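Local coordinates for SWD1-like protein (Myceliophthora thermophila, PDB 6E29) that probably serves as a WD-repeat scaffold subunit of the COMPASS histone H3 methyltransferase complex, this chain being its beta-propeller domain, at residues B[214-220]-B[232-236]. Numbering follows the deposited sequence.
Sequences ASGIITT and VNAQD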
loop_
_atom_site.group_PDB
_atom_site.type_symbol
_atom_site.label_atom_id
_atom_site.label_comp_id
_atom_site.label_asym_id
_atom_site.label_seq_id
_atom_site.Cartn_x
_atom_site.Cartn_y
_atom_site.Cartn_z
ATOM N N ALA B 214 -15.252 -7.040 0.863
ATOM C CA ALA B 214 -14.639 -7.958 1.810
ATOM C C ALA B 214 -15.475 -7.977 3.078
ATOM O O ALA B 214 -16.327 -7.100 3.319
ATOM C CB ALA B 214 -13.171 -7.558 2.088
ATOM N N SER B 215 -15.234 -8.981 3.913
ATOM C CA SER B 215 -15.928 -9.075 5.191
ATOM C C SER B 215 -15.024 -8.797 6.390
ATOM O O SER B 215 -15.318 -9.259 7.494
ATOM C CB SER B 215 -16.578 -10.445 5.345
ATOM O OG SER B 215 -17.709 -10.505 4.507
ATOM N N GLY B 216 -13.916 -8.088 6.197
ATOM C CA GLY B 216 -13.263 -7.458 7.339
ATOM C C GLY B 216 -12.610 -6.138 6.963
ATOM O O GLY B 216 -12.956 -5.531 5.948
ATOM N N ILE B 217 -11.644 -5.694 7.763
ATOM C CA ILE B 217 -10.860 -4.500 7.456
ATOM C C ILE B 217 -9.984 -4.714 6.221
ATOM O O ILE B 217 -9.249 -5.716 6.090
ATOM C CB ILE B 217 -10.044 -4.126 8.698
ATOM C CG1 ILE B 217 -11.050 -3.807 9.821
ATOM C CG2 ILE B 217 -9.020 -3.047 8.371
ATOM C CD1 ILE B 217 -10.440 -3.641 11.199
ATOM N N ILE B 218 -10.025 -3.762 5.284
ATOM C CA ILE B 218 -9.117 -3.804 4.138
ATOM C C ILE B 218 -7.752 -3.250 4.554
ATOM O O ILE B 218 -7.654 -2.142 5.097
ATOM C CB ILE B 218 -9.708 -3.047 2.945
ATOM C CG1 ILE B 218 -10.983 -3.784 2.443
ATOM C CG2 ILE B 218 -8.703 -2.956 1.802
ATOM C CD1 ILE B 218 -11.749 -3.039 1.308
ATOM N N THR B 219 -6.705 -4.067 4.402
ATOM C CA THR B 219 -5.388 -3.668 4.904
ATOM C C THR B 219 -4.400 -3.250 3.825
ATOM O O THR B 219 -3.519 -2.428 4.094
ATOM C CB THR B 219 -4.760 -4.785 5.762
ATOM O OG1 THR B 219 -4.810 -6.024 5.063
ATOM C CG2 THR B 219 -5.529 -4.922 7.064
ATOM N N THR B 220 -4.558 -3.725 2.611
ATOM C CA THR B 220 -3.649 -3.385 1.535
ATOM C C THR B 220 -4.419 -3.258 0.246
ATOM O O THR B 220 -5.274 -4.097 -0.062
ATOM C CB THR B 220 -2.564 -4.476 1.334
ATOM O OG1 THR B 220 -1.639 -4.408 2.409
ATOM C CG2 THR B 220 -1.843 -4.310 -0.016
ATOM N N VAL B 232 -6.248 -6.783 -3.393
ATOM C CA VAL B 232 -6.855 -6.340 -2.148
ATOM C C VAL B 232 -6.593 -7.397 -1.073
ATOM O O VAL B 232 -6.902 -8.557 -1.279
ATOM C CB VAL B 232 -8.369 -6.145 -2.265
ATOM C CG1 VAL B 232 -8.918 -5.646 -0.895
ATOM C CG2 VAL B 232 -8.737 -5.181 -3.408
ATOM N N ASN B 233 -5.977 -7.008 0.035
ATOM C CA ASN B 233 -5.867 -7.899 1.188
ATOM C C ASN B 233 -6.829 -7.389 2.249
ATOM O O ASN B 233 -6.847 -6.185 2.546
ATOM C CB ASN B 233 -4.454 -7.958 1.770
ATOM C CG ASN B 233 -4.306 -9.069 2.821
ATOM O OD1 ASN B 233 -5.013 -10.082 2.769
ATOM N ND2 ASN B 233 -3.415 -8.873 3.773
ATOM N N ALA B 234 -7.562 -8.300 2.855
ATOM C CA ALA B 234 -8.530 -7.934 3.881
ATOM C C ALA B 234 -8.557 -9.011 4.949
ATOM O O ALA B 234 -8.104 -10.137 4.743
ATOM C CB ALA B 234 -9.930 -7.724 3.267
ATOM N N GLN B 235 -9.132 -8.677 6.084
ATOM C CA GLN B 235 -8.999 -9.530 7.245
ATOM C C GLN B 235 -9.961 -10.713 7.239
ATOM O O GLN B 235 -10.177 -11.307 8.287
ATOM C CB GLN B 235 -9.219 -8.706 8.509
ATOM C CG GLN B 235 -8.016 -7.813 8.859
ATOM C CD GLN B 235 -8.165 -7.245 10.283
ATOM O OE1 GLN B 235 -9.279 -7.190 10.828
ATOM N NE2 GLN B 235 -7.048 -6.852 10.895
ATOM N N ASP B 236 -10.566 -11.053 6.107
ATOM C CA ASP B 236 -11.434 -12.215 6.063
ATOM C C ASP B 236 -10.735 -13.417 5.434
ATOM O O ASP B 236 -11.404 -14.336 4.986
ATOM C CB ASP B 236 -12.783 -11.895 5.372
ATOM C CG ASP B 236 -12.644 -11.424 3.905
ATOM O OD1 ASP B 236 -11.502 -11.339 3.409
ATOM O OD2 ASP B 236 -13.699 -11.149 3.265
HETATM O O HOH W 1 -2.001 -6.295 3.993
#
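A classic beta bulge marks the start of this antiparallel hairpin, where Thr219 and Thr220 both face Asn233. Asn233 O accepts a hydrogen bond from Thr219 N at 2.8 Å and, weakly, from Thr220 N at 3.4 Å; the return bond, Asn233 N to Thr220 O, is 3.0 Å. The extra residue shifts the register by one, so that Ile218 pairs with Ala234 as a non-hydrogen-bonded pair and Gln235 N reaches Ile217 O at 3.0 Å. The bulge lies in a four-stranded blade of a WD-repeat beta-propeller, between its first two strands, 218-223 and 229-234. On the face carrying Ile218 and Ala234, Ile218 CG2 packs against Val232 CG1 at 3.8 Å, and Ala214 CB, from the loop before the strand, meets Ala234 CB at 3.5 Å. On the face of Thr220 and Asn233, a water joins Thr219 OG1 (3.0 Å), Thr220 OG1 (2.5 Å) and Asn233 ND2 (2.9 Å), while Asn233 ND2 also hydrogen-bonds to Trp274 O of the next blade. Beyond the strands, the loop leading into the blade is held by Asp236, whose OD2 accepts a hydrogen bond from Ser215 N at 2.7 Å and forms a salt bridge with Arg240 on the third strand.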